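Local structure of YARHG domain-containing protein (Legionella pneumophila subsp. pneumophila, 4G2A) at residues S189-K194 with C232-I237; Y239-V244 with A275-Q280; P247-D252 with L315-Q320. The protein is of unknown function, but joins a strand-rich DUF4424-like part to a helical YARHG domain and may bind a nutrient. All coordinates share one frame; numbering follows the deposited sequence.

Overall arrangement
Following the chain from the N terminus, the strands come first and all three contacts lie in the second half. Contact 1 closes the loop after strand 185-187 onto strand 229-235, beside the C188-C232 disulfide. The chain runs into helix 236-250, which serves all three contacts. Contact 2 closes a mainly helical excursion, bringing 275-280 back to 239-244. Contact 3 closes a longer one, bringing 315-320 back to 247-252. The two cross, because their segments alternate along the chain. Contact 1 precedes both in series, but touches contact 2 through the D192-K243 salt bridge. Contact 1 and this bridge tie the strand-rich part to helix 236-250; contacts 2 and 3 tie that helix to the rest of the YARHG region.

Contact 1 of 3, residues S189-K194 with C232-I237; sequences SEIDQK and CLFTGI
I191 and D192, in the loop after strand 185-187, meet F234 of strand 229-235, which pairs antiparallel with 185-187 and leads into helix 236-250. The second segment starts at C232, whose SG forms a disulfide with C188, the residue before S189. A water also bridges here. It accepts a hydrogen bond from S189 N at 3.1 Å and lies 2.7 Å from C232 O, to which it probably donates.

L233 turns its CB from the loop, and F234 carries the direct contact. I191 approaches the phenyl ring obliquely, at its CD2 and CE2 atoms. I191 CD1 is 3.7 Å from F234 CD2. I191 CG2, anti to the backbone N, sits 3.7 Å from F234 CE2. The far end of the ring reaches D192.

The D192 carboxylate is buried and held from outside the two segments. OD1 forms a salt bridge with K243 and OD2 a hydrogen bond with Y154. This probably fixes its rotation. Its plane stands 80° from the phenyl plane, and D192 OD2 lies in the ring plane at the edge, 4.0 Å from F234 CZ.

Contact 2 of 3, residues Y239-V244 with A275-Q280; sequences YVRYKV and AQYGRQ. With SO4 (sulfate ion), chain M; SO4 (sulfate ion), chain C.
In the YARHG region, V240 and R241 of helix 236-250 dock on Q276 and Y277 of the type I turn A275-G278, which follows helix 263-275. V240 makes the apolar part: its CG1 lies 3.7 Å from Q276 CG. With CG anti to the backbone N (chi1 -172°), the extended Q276 chain runs past V240 toward R241.

The R241 guanidinium is gripped along its edge. NE donates to Q276 OE1 at 2.8 Å in an almost straight bond (174°). OE1 lies in the guanidinium plane, and the amide plane stands 83° from it. NH2 donates to Y277 OH at 3.1 Å, a more bent bond with the hydroxyl tilted from that plane. A sulfate, probably from the crystallisation liquor, takes R241 NH2 on its O4 at 2.7 Å and R241 NH1 on its O2 at 3.1 Å. Within the turn, Q276 CG lies over one face of the Y277 ring. R279 takes no part in this contact; its NH1 makes weak bonds to a second sulfate.

D311 backs up both partners, with OD1 bonded to Q276 NE2 and OD2 to Y277 OH. The contact thus links helix 236-250 to the end of helix 263-275 and to the start of helix 309-321. V240 also rests on T272 of helix 263-275, and Q276 and Y277 both touch I237, one turn earlier on helix 236-250.

Contact 3 of 3, residues P247-D252 with L315-Q320; sequences PWLNSD and LSMINQ
L249, near the end of helix 236-250, and M317, on helix 309-321, make the only apolar side-chain contact between the two segments. M317 is deposited as selenomethionine. The two side chains lie at a slant to each other, and L249 CD2 touches M317 SE at 3.7 Å. The CB of M317 points at the facing segment. Its chain is extended beyond CG (chi2 177°), which carries the selenium straight across to the other helix. L249 starts out differently. Its CB points along the interface, and only the end of the side chain turns in.

A second set of contacts is between M317 and backbone carbonyls. M317 SE lies 4.0 Å from W248 O, and M317 CE lies 4.0 Å from L249 O. These are van der Waals approaches. The end of M317 therefore rests on the backbone of the helix as well as on the leucine. The W248 indole leads away and does not touch 315-320; W248 meets M317 through its backbone O. The indole packs instead on K257 and L258 of helix 254-259, L269 of helix 263-275 and L314 of helix 309-321.

No hydrogen bond crosses between the segments. Within 315-320, Q320 NE2 makes weak bonds to S316 O and S316 OG, both at 3.2 Å.

Further partners complete the surroundings. M317 also touches L258, and L249 rests on E310 and K313 of helix 309-321. This is helix-to-helix packing near the surface of the YARHG domain. A few apolar side chains join the end of helix 236-250 to the C-terminal helix, as in a small helical bundle.

Contact 1 of 3, residues S189-K194 with C232-I237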
loop_
_atom_site.group_PDB
_atom_site.type_symbol
_atom_site.label_atom_id
_atom_site.label_comp_id
_atom_site.label_asym_id
_atom_site.label_seq_id
_atom_site.Cartn_x
_atom_site.Cartn_y
_atom_site.Cartn_z
ATOM N N SER A 189 -9.364 -9.607 0.949
ATOM C CA SER A 189 -10.803 -9.890 0.980
ATOM C C SER A 189 -11.182 -10.982 -0.074
ATOM O O SER A 189 -12.292 -11.527 -0.009
ATOM C CB SER A 189 -11.614 -8.607 0.755
ATOM O OG SER A 189 -11.456 -8.036 -0.534
ATOM N N GLU A 190 -10.268 -11.298 -1.032
ATOM C CA GLU A 190 -10.458 -12.367 -2.035
ATOM C C GLU A 190 -9.880 -13.730 -1.509
ATOM O O GLU A 190 -10.174 -14.782 -2.079
ATOM C CB GLU A 190 -9.801 -12.006 -3.385
ATOM C CG GLU A 190 -10.469 -10.875 -4.156
ATOM C CD GLU A 190 -9.807 -10.507 -5.473
ATOM O OE1 GLU A 190 -8.600 -10.178 -5.468
ATOM O OE2 GLU A 190 -10.504 -10.522 -6.513
ATOM N N ILE A 191 -9.073 -13.695 -0.420
ATOM C CA ILE A 191 -8.445 -14.872 0.188
ATOM C C ILE A 191 -9.009 -15.083 1.617
ATOM O O ILE A 191 -9.482 -16.179 1.914
ATOM C CB ILE A 191 -6.893 -14.747 0.123
ATOM C CG1 ILE A 191 -6.441 -14.982 -1.360
ATOM C CG2 ILE A 191 -6.197 -15.726 1.112
ATOM C CD1 ILE A 191 -5.078 -14.704 -1.708
ATOM N N ASP A 192 -8.967 -14.040 2.477
ATOM C CA ASP A 192 -9.547 -14.015 3.831
ATOM C C ASP A 192 -10.900 -13.296 3.694
ATOM O O ASP A 192 -11.049 -12.126 4.066
ATOM C CB ASP A 192 -8.584 -13.325 4.829
ATOM C CG ASP A 192 -7.226 -13.998 4.974
ATOM O OD1 ASP A 192 -7.042 -15.098 4.407
ATOM O OD2 ASP A 192 -6.354 -13.434 5.679
ATOM N N GLN A 193 -11.873 -14.038 3.114
ATOM C CA GLN A 193 -13.241 -13.620 2.775
ATOM C C GLN A 193 -14.127 -13.329 4.010
ATOM O O GLN A 193 -15.256 -12.835 3.862
ATOM C CB GLN A 193 -13.912 -14.694 1.884
ATOM C CG GLN A 193 -14.206 -16.043 2.565
ATOM C CD GLN A 193 -13.014 -16.968 2.602
ATOM O OE1 GLN A 193 -12.228 -16.976 3.559
ATOM N NE2 GLN A 193 -12.861 -17.773 1.561
ATOM N N LYS A 194 -13.618 -13.625 5.215
ATOM C CA LYS A 194 -14.301 -13.484 6.506
ATOM C C LYS A 194 -14.618 -12.016 6.927
ATOM O O LYS A 194 -15.795 -11.697 7.161
ATOM C CB LYS A 194 -13.475 -14.158 7.637
ATOM C CG LYS A 194 -12.748 -15.467 7.267
ATOM C CD LYS A 194 -11.278 -15.229 6.899
ATOM C CE LYS A 194 -10.523 -16.503 6.611
ATOM N NZ LYS A 194 -10.136 -17.210 7.863
ATOM N N CYS A 232 -5.868 -3.497 1.103
ATOM C CA CYS A 232 -5.146 -4.612 1.684
ATOM C C CYS A 232 -4.864 -5.670 0.587
ATOM O O CYS A 232 -5.802 -6.178 -0.049
ATOM C CB CYS A 232 -5.956 -5.190 2.836
ATOM S SG CYS A 232 -5.057 -6.402 3.814
ATOM N N LEU A 233 -3.577 -5.971 0.354
ATOM C CA LEU A 233 -3.142 -6.887 -0.712
ATOM C C LEU A 233 -2.283 -8.030 -0.251
ATOM O O LEU A 233 -1.524 -7.900 0.715
ATOM C CB LEU A 233 -2.319 -6.126 -1.774
ATOM C CG LEU A 233 -2.982 -4.993 -2.550
ATOM C CD1 LEU A 233 -1.958 -4.284 -3.426
ATOM C CD2 LEU A 233 -4.143 -5.497 -3.379
ATOM N N PHE A 234 -2.340 -9.135 -1.007
ATOM C CA PHE A 234 -1.450 -10.266 -0.816
ATOM C C PHE A 234 -0.468 -10.257 -1.963
ATOM O O PHE A 234 -0.879 -10.138 -3.107
ATOM C CB PHE A 234 -2.198 -11.626 -0.747
ATOM C CG PHE A 234 -2.572 -12.112 0.631
ATOM C CD1 PHE A 234 -1.594 -12.364 1.589
ATOM C CD2 PHE A 234 -3.897 -12.372 0.956
ATOM C CE1 PHE A 234 -1.943 -12.804 2.864
ATOM C CE2 PHE A 234 -4.248 -12.815 2.231
ATOM C CZ PHE A 234 -3.267 -13.029 3.177
ATOM N N THR A 235 0.814 -10.370 -1.661
ATOM C CA THR A 235 1.874 -10.511 -2.652
ATOM C C THR A 235 2.196 -11.999 -2.679
ATOM O O THR A 235 1.745 -12.725 -1.788
ATOM C CB THR A 235 3.070 -9.633 -2.295
ATOM O OG1 THR A 235 3.470 -9.967 -0.974
ATOM C CG2 THR A 235 2.779 -8.148 -2.411
ATOM N N GLY A 236 2.940 -12.449 -3.685
ATOM C CA GLY A 236 3.275 -13.860 -3.871
ATOM C C GLY A 236 3.904 -14.574 -2.687
ATOM O O GLY A 236 3.293 -15.481 -2.110
ATOM N N ILE A 237 5.133 -14.180 -2.324
ATOM C CA ILE A 237 5.908 -14.799 -1.240
ATOM C C ILE A 237 5.157 -14.643 0.100
ATOM O O ILE A 237 5.095 -15.611 0.851
ATOM C CB ILE A 237 7.361 -14.216 -1.169
ATOM C CG1 ILE A 237 8.086 -14.230 -2.548
ATOM C CG2 ILE A 237 8.183 -14.851 -0.059
ATOM C CD1 ILE A 237 9.241 -15.142 -2.748
HETATM O O HOH W 1 -8.354 -6.695 0.599
#

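Contact 2 of 3, residues Y239-V244 with A275-Q280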
loop_
_atom_site.group_PDB
_atom_site.type_symbol
_atom_site.label_atom_id
_atom_site.label_comp_id
_atom_site.label_asym_id
_atom_site.label_seq_id
_atom_site.Cartn_x
_atom_site.Cartn_y
_atom_site.Cartn_z
ATOM N N TYR A 239 1.933 -14.416 0.663
ATOM C CA TYR A 239 0.789 -15.316 0.707
ATOM C C TYR A 239 1.246 -16.722 1.104
ATOM O O TYR A 239 0.698 -17.303 2.039
ATOM C CB TYR A 239 0.013 -15.349 -0.624
ATOM C CG TYR A 239 -0.980 -16.485 -0.666
ATOM C CD1 TYR A 239 -2.213 -16.383 -0.029
ATOM C CD2 TYR A 239 -0.654 -17.700 -1.262
ATOM C CE1 TYR A 239 -3.107 -17.455 -0.004
ATOM C CE2 TYR A 239 -1.536 -18.776 -1.241
ATOM C CZ TYR A 239 -2.766 -18.646 -0.620
ATOM O OH TYR A 239 -3.639 -19.705 -0.610
ATOM N N VAL A 240 2.257 -17.257 0.405
ATOM C CA VAL A 240 2.798 -18.600 0.646
ATOM C C VAL A 240 3.398 -18.707 2.060
ATOM O O VAL A 240 3.199 -19.721 2.717
ATOM C CB VAL A 240 3.805 -19.001 -0.469
ATOM C CG1 VAL A 240 4.440 -20.373 -0.207
ATOM C CG2 VAL A 240 3.118 -18.998 -1.824
ATOM N N ARG A 241 4.064 -17.666 2.556
ATOM C CA ARG A 241 4.651 -17.710 3.893
ATOM C C ARG A 241 3.606 -17.693 5.011
ATOM O O ARG A 241 3.624 -18.564 5.868
ATOM C CB ARG A 241 5.650 -16.569 4.088
ATOM C CG ARG A 241 6.887 -16.835 3.275
ATOM C CD ARG A 241 7.994 -15.855 3.498
ATOM N NE ARG A 241 9.150 -16.256 2.695
ATOM C CZ ARG A 241 10.321 -15.636 2.713
ATOM N NH1 ARG A 241 10.508 -14.585 3.505
ATOM N NH2 ARG A 241 11.321 -16.071 1.957
ATOM N N TYR A 242 2.687 -16.752 4.988
ATOM C CA TYR A 242 1.735 -16.607 6.074
ATOM C C TYR A 242 0.492 -17.480 5.966
ATOM O O TYR A 242 -0.100 -17.774 7.004
ATOM C CB TYR A 242 1.344 -15.147 6.212
ATOM C CG TYR A 242 2.483 -14.299 6.724
ATOM C CD1 TYR A 242 3.423 -13.755 5.852
ATOM C CD2 TYR A 242 2.632 -14.048 8.082
ATOM C CE1 TYR A 242 4.454 -12.940 6.316
ATOM C CE2 TYR A 242 3.656 -13.231 8.563
ATOM C CZ TYR A 242 4.568 -12.679 7.676
ATOM O OH TYR A 242 5.581 -11.883 8.167
ATOM N N LYS A 243 0.088 -17.893 4.756
ATOM C CA LYS A 243 -1.115 -18.706 4.589
ATOM C C LYS A 243 -0.811 -20.183 4.338
ATOM O O LYS A 243 -1.726 -21.003 4.449
ATOM C CB LYS A 243 -2.006 -18.161 3.451
ATOM C CG LYS A 243 -2.446 -16.699 3.606
ATOM C CD LYS A 243 -3.284 -16.402 4.846
ATOM C CE LYS A 243 -4.602 -17.136 4.884
ATOM N NZ LYS A 243 -5.417 -16.687 6.040
ATOM N N VAL A 244 0.435 -20.535 3.984
ATOM C CA VAL A 244 0.750 -21.932 3.693
ATOM C C VAL A 244 1.846 -22.445 4.627
ATOM O O VAL A 244 1.594 -23.426 5.313
ATOM C CB VAL A 244 1.077 -22.217 2.192
ATOM C CG1 VAL A 244 1.181 -23.713 1.930
ATOM C CG2 VAL A 244 0.021 -21.607 1.248
ATOM N N ALA A 275 8.021 -23.669 -5.077
ATOM C CA ALA A 275 7.224 -22.893 -6.054
ATOM C C ALA A 275 7.148 -21.428 -5.655
ATOM O O ALA A 275 6.967 -20.556 -6.503
ATOM C CB ALA A 275 5.833 -23.471 -6.164
ATOM N N GLN A 276 7.310 -21.182 -4.346
ATOM C CA GLN A 276 7.409 -19.906 -3.627
ATOM C C GLN A 276 8.482 -19.022 -4.287
ATOM O O GLN A 276 8.304 -17.815 -4.375
ATOM C CB GLN A 276 7.822 -20.237 -2.154
ATOM C CG GLN A 276 7.801 -19.080 -1.161
ATOM C CD GLN A 276 8.543 -19.336 0.139
ATOM O OE1 GLN A 276 8.925 -18.394 0.852
ATOM N NE2 GLN A 276 8.787 -20.593 0.490
ATOM N N TYR A 277 9.597 -19.638 -4.746
ATOM C CA TYR A 277 10.732 -18.939 -5.352
ATOM C C TYR A 277 10.781 -19.090 -6.886
ATOM O O TYR A 277 11.727 -18.642 -7.535
ATOM C CB TYR A 277 12.038 -19.439 -4.705
ATOM C CG TYR A 277 12.030 -19.304 -3.195
ATOM C CD1 TYR A 277 12.072 -18.049 -2.587
ATOM C CD2 TYR A 277 11.949 -20.425 -2.373
ATOM C CE1 TYR A 277 12.043 -17.914 -1.203
ATOM C CE2 TYR A 277 11.909 -20.303 -0.988
ATOM C CZ TYR A 277 11.975 -19.043 -0.407
ATOM O OH TYR A 277 11.954 -18.882 0.956
ATOM N N GLY A 278 9.761 -19.708 -7.447
ATOM C CA GLY A 278 9.638 -19.871 -8.888
ATOM C C GLY A 278 10.364 -21.038 -9.514
ATOM O O GLY A 278 10.778 -20.942 -10.674
ATOM N N ARG A 279 10.478 -22.169 -8.782
ATOM C CA ARG A 279 11.097 -23.376 -9.318
ATOM C C ARG A 279 10.273 -23.854 -10.501
ATOM O O ARG A 279 9.049 -23.759 -10.459
ATOM C CB ARG A 279 11.179 -24.466 -8.247
ATOM C CG ARG A 279 11.925 -25.720 -8.710
ATOM C CD ARG A 279 11.646 -26.878 -7.797
ATOM N NE ARG A 279 12.417 -28.054 -8.177
ATOM C CZ ARG A 279 12.012 -28.968 -9.047
ATOM N NH1 ARG A 279 10.841 -28.842 -9.654
ATOM N NH2 ARG A 279 12.782 -30.009 -9.330
ATOM N N GLN A 280 10.935 -24.316 -11.563
ATOM C CA GLN A 280 10.239 -24.807 -12.750
ATOM C C GLN A 280 9.968 -26.294 -12.571
ATOM O O GLN A 280 10.851 -27.035 -12.127
ATOM C CB GLN A 280 11.031 -24.494 -14.021
ATOM C CG GLN A 280 10.869 -23.025 -14.434
ATOM C CD GLN A 280 12.166 -22.373 -14.833
ATOM O OE1 GLN A 280 13.030 -22.074 -13.993
ATOM N NE2 GLN A 280 12.319 -22.121 -16.126
HETATM S S SO4 M . 14.450 -14.587 3.556
HETATM O O1 SO4 M . 15.426 -15.387 4.312
HETATM O O2 SO4 M . 13.373 -14.143 4.460
HETATM O O3 SO4 M . 15.114 -13.407 2.967
HETATM O O4 SO4 M . 13.892 -15.420 2.481
HETATM S S SO4 C . 9.448 -31.777 -11.126
HETATM O O1 SO4 C . 10.384 -31.021 -11.960
HETATM O O2 SO4 C . 9.447 -33.172 -11.549
HETATM O O3 SO4 C . 9.889 -31.666 -9.757
HETATM O O4 SO4 C . 8.093 -31.275 -11.203
#

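Contact 3 of 3, residues P247-D252 with L315-Q320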
loop_
_atom_site.group_PDB
_atom_site.type_symbol
_atom_site.label_atom_id
_atom_site.label_comp_id
_atom_site.label_asym_id
_atom_site.label_seq_id
_atom_site.Cartn_x
_atom_site.Cartn_y
_atom_site.Cartn_z
ATOM N N PRO A 247 1.374 -21.335 9.058
ATOM C CA PRO A 247 0.332 -22.042 9.830
ATOM C C PRO A 247 0.772 -23.449 10.260
ATOM O O PRO A 247 0.475 -23.823 11.395
ATOM C CB PRO A 247 -0.848 -22.094 8.866
ATOM C CG PRO A 247 -0.637 -20.934 7.972
ATOM C CD PRO A 247 0.832 -20.858 7.769
ATOM N N TRP A 248 1.532 -24.192 9.389
ATOM C CA TRP A 248 2.078 -25.522 9.692
ATOM C C TRP A 248 3.173 -25.452 10.739
ATOM O O TRP A 248 3.264 -26.341 11.594
ATOM C CB TRP A 248 2.633 -26.221 8.436
ATOM C CG TRP A 248 1.572 -26.750 7.535
ATOM C CD1 TRP A 248 1.242 -26.284 6.300
ATOM C CD2 TRP A 248 0.663 -27.821 7.817
ATOM N NE1 TRP A 248 0.148 -26.964 5.810
ATOM C CE2 TRP A 248 -0.222 -27.922 6.719
ATOM C CE3 TRP A 248 0.497 -28.700 8.905
ATOM C CZ2 TRP A 248 -1.224 -28.897 6.654
ATOM C CZ3 TRP A 248 -0.505 -29.653 8.843
ATOM C CH2 TRP A 248 -1.356 -29.740 7.732
ATOM N N LEU A 249 4.015 -24.408 10.677
ATOM C CA LEU A 249 5.100 -24.281 11.645
ATOM C C LEU A 249 4.582 -23.863 13.016
ATOM O O LEU A 249 5.106 -24.349 14.010
ATOM C CB LEU A 249 6.197 -23.323 11.153
ATOM C CG LEU A 249 7.065 -23.851 10.005
ATOM C CD1 LEU A 249 7.805 -22.745 9.347
ATOM C CD2 LEU A 249 8.066 -24.854 10.493
ATOM N N ASN A 250 3.532 -23.031 13.074
ATOM C CA ASN A 250 2.942 -22.535 14.323
ATOM C C ASN A 250 1.920 -23.509 14.932
ATOM O O ASN A 250 1.540 -23.336 16.091
ATOM C CB ASN A 250 2.281 -21.171 14.106
ATOM C CG ASN A 250 3.208 -20.085 13.615
ATOM O OD1 ASN A 250 4.423 -20.110 13.819
ATOM N ND2 ASN A 250 2.640 -19.084 12.977
ATOM N N SER A 251 1.494 -24.528 14.156
ATOM C CA SER A 251 0.536 -25.557 14.559
ATOM C C SER A 251 1.025 -26.291 15.801
ATOM O O SER A 251 2.228 -26.569 15.926
ATOM C CB SER A 251 0.295 -26.540 13.418
ATOM O OG SER A 251 -0.791 -27.406 13.704
ATOM N N ASP A 252 0.071 -26.587 16.715
ATOM C CA ASP A 252 0.314 -27.261 17.997
ATOM C C ASP A 252 0.573 -28.770 17.823
ATOM O O ASP A 252 1.430 -29.328 18.529
ATOM C CB ASP A 252 -0.863 -27.028 18.970
ATOM C CG ASP A 252 -2.242 -27.420 18.453
ATOM O OD1 ASP A 252 -2.556 -27.098 17.281
ATOM O OD2 ASP A 252 -3.034 -27.978 19.244
ATOM N N LEU A 315 10.183 -28.671 5.803
ATOM C CA LEU A 315 10.646 -29.889 5.111
ATOM C C LEU A 315 11.104 -30.940 6.098
ATOM O O LEU A 315 10.878 -32.127 5.869
ATOM C CB LEU A 315 11.768 -29.579 4.108
ATOM C CG LEU A 315 11.280 -28.841 2.853
ATOM C CD1 LEU A 315 12.420 -28.093 2.174
ATOM C CD2 LEU A 315 10.518 -29.792 1.905
ATOM N N SER A 316 11.707 -30.496 7.228
ATOM C CA SER A 316 12.173 -31.377 8.294
ATOM C C SER A 316 10.954 -31.996 9.026
ATOM O O SER A 316 10.985 -33.181 9.359
ATOM C CB SER A 316 13.095 -30.628 9.251
ATOM O OG SER A 316 13.526 -31.475 10.306
HETATM N N MSE A 317 9.882 -31.210 9.225
HETATM C CA MSE A 317 8.630 -31.657 9.853
HETATM C C MSE A 317 7.911 -32.702 8.987
HETATM O O MSE A 317 7.452 -33.720 9.507
HETATM C CB MSE A 317 7.701 -30.476 10.122
HETATM C CG MSE A 317 7.987 -29.742 11.415
HETATM SE SE MSE A 317 6.786 -28.191 11.562
HETATM C CE MSE A 317 6.890 -27.851 13.525
ATOM N N ILE A 318 7.872 -32.477 7.659
ATOM C CA ILE A 318 7.268 -33.404 6.700
ATOM C C ILE A 318 8.026 -34.743 6.761
ATOM O O ILE A 318 7.392 -35.799 6.840
ATOM C CB ILE A 318 7.198 -32.787 5.266
ATOM C CG1 ILE A 318 6.253 -31.580 5.237
ATOM C CG2 ILE A 318 6.800 -33.830 4.198
ATOM C CD1 ILE A 318 6.514 -30.594 4.067
ATOM N N ASN A 319 9.363 -34.690 6.839
ATOM C CA ASN A 319 10.201 -35.884 6.931
ATOM C C ASN A 319 9.895 -36.711 8.188
ATOM O O ASN A 319 9.914 -37.943 8.127
ATOM C CB ASN A 319 11.694 -35.523 6.878
ATOM C CG ASN A 319 12.593 -36.731 6.801
ATOM O OD1 ASN A 319 12.361 -37.675 6.037
ATOM N ND2 ASN A 319 13.618 -36.745 7.613
ATOM N N GLN A 320 9.599 -36.040 9.298
ATOM C CA GLN A 320 9.281 -36.648 10.594
ATOM C C GLN A 320 7.825 -37.080 10.698
ATOM O O GLN A 320 7.535 -38.029 11.433
ATOM C CB GLN A 320 9.573 -35.658 11.746
ATOM C CG GLN A 320 11.032 -35.251 11.880
ATOM C CD GLN A 320 11.196 -34.173 12.904
ATOM O OE1 GLN A 320 10.886 -34.345 14.087
ATOM N NE2 GLN A 320 11.687 -33.032 12.466
#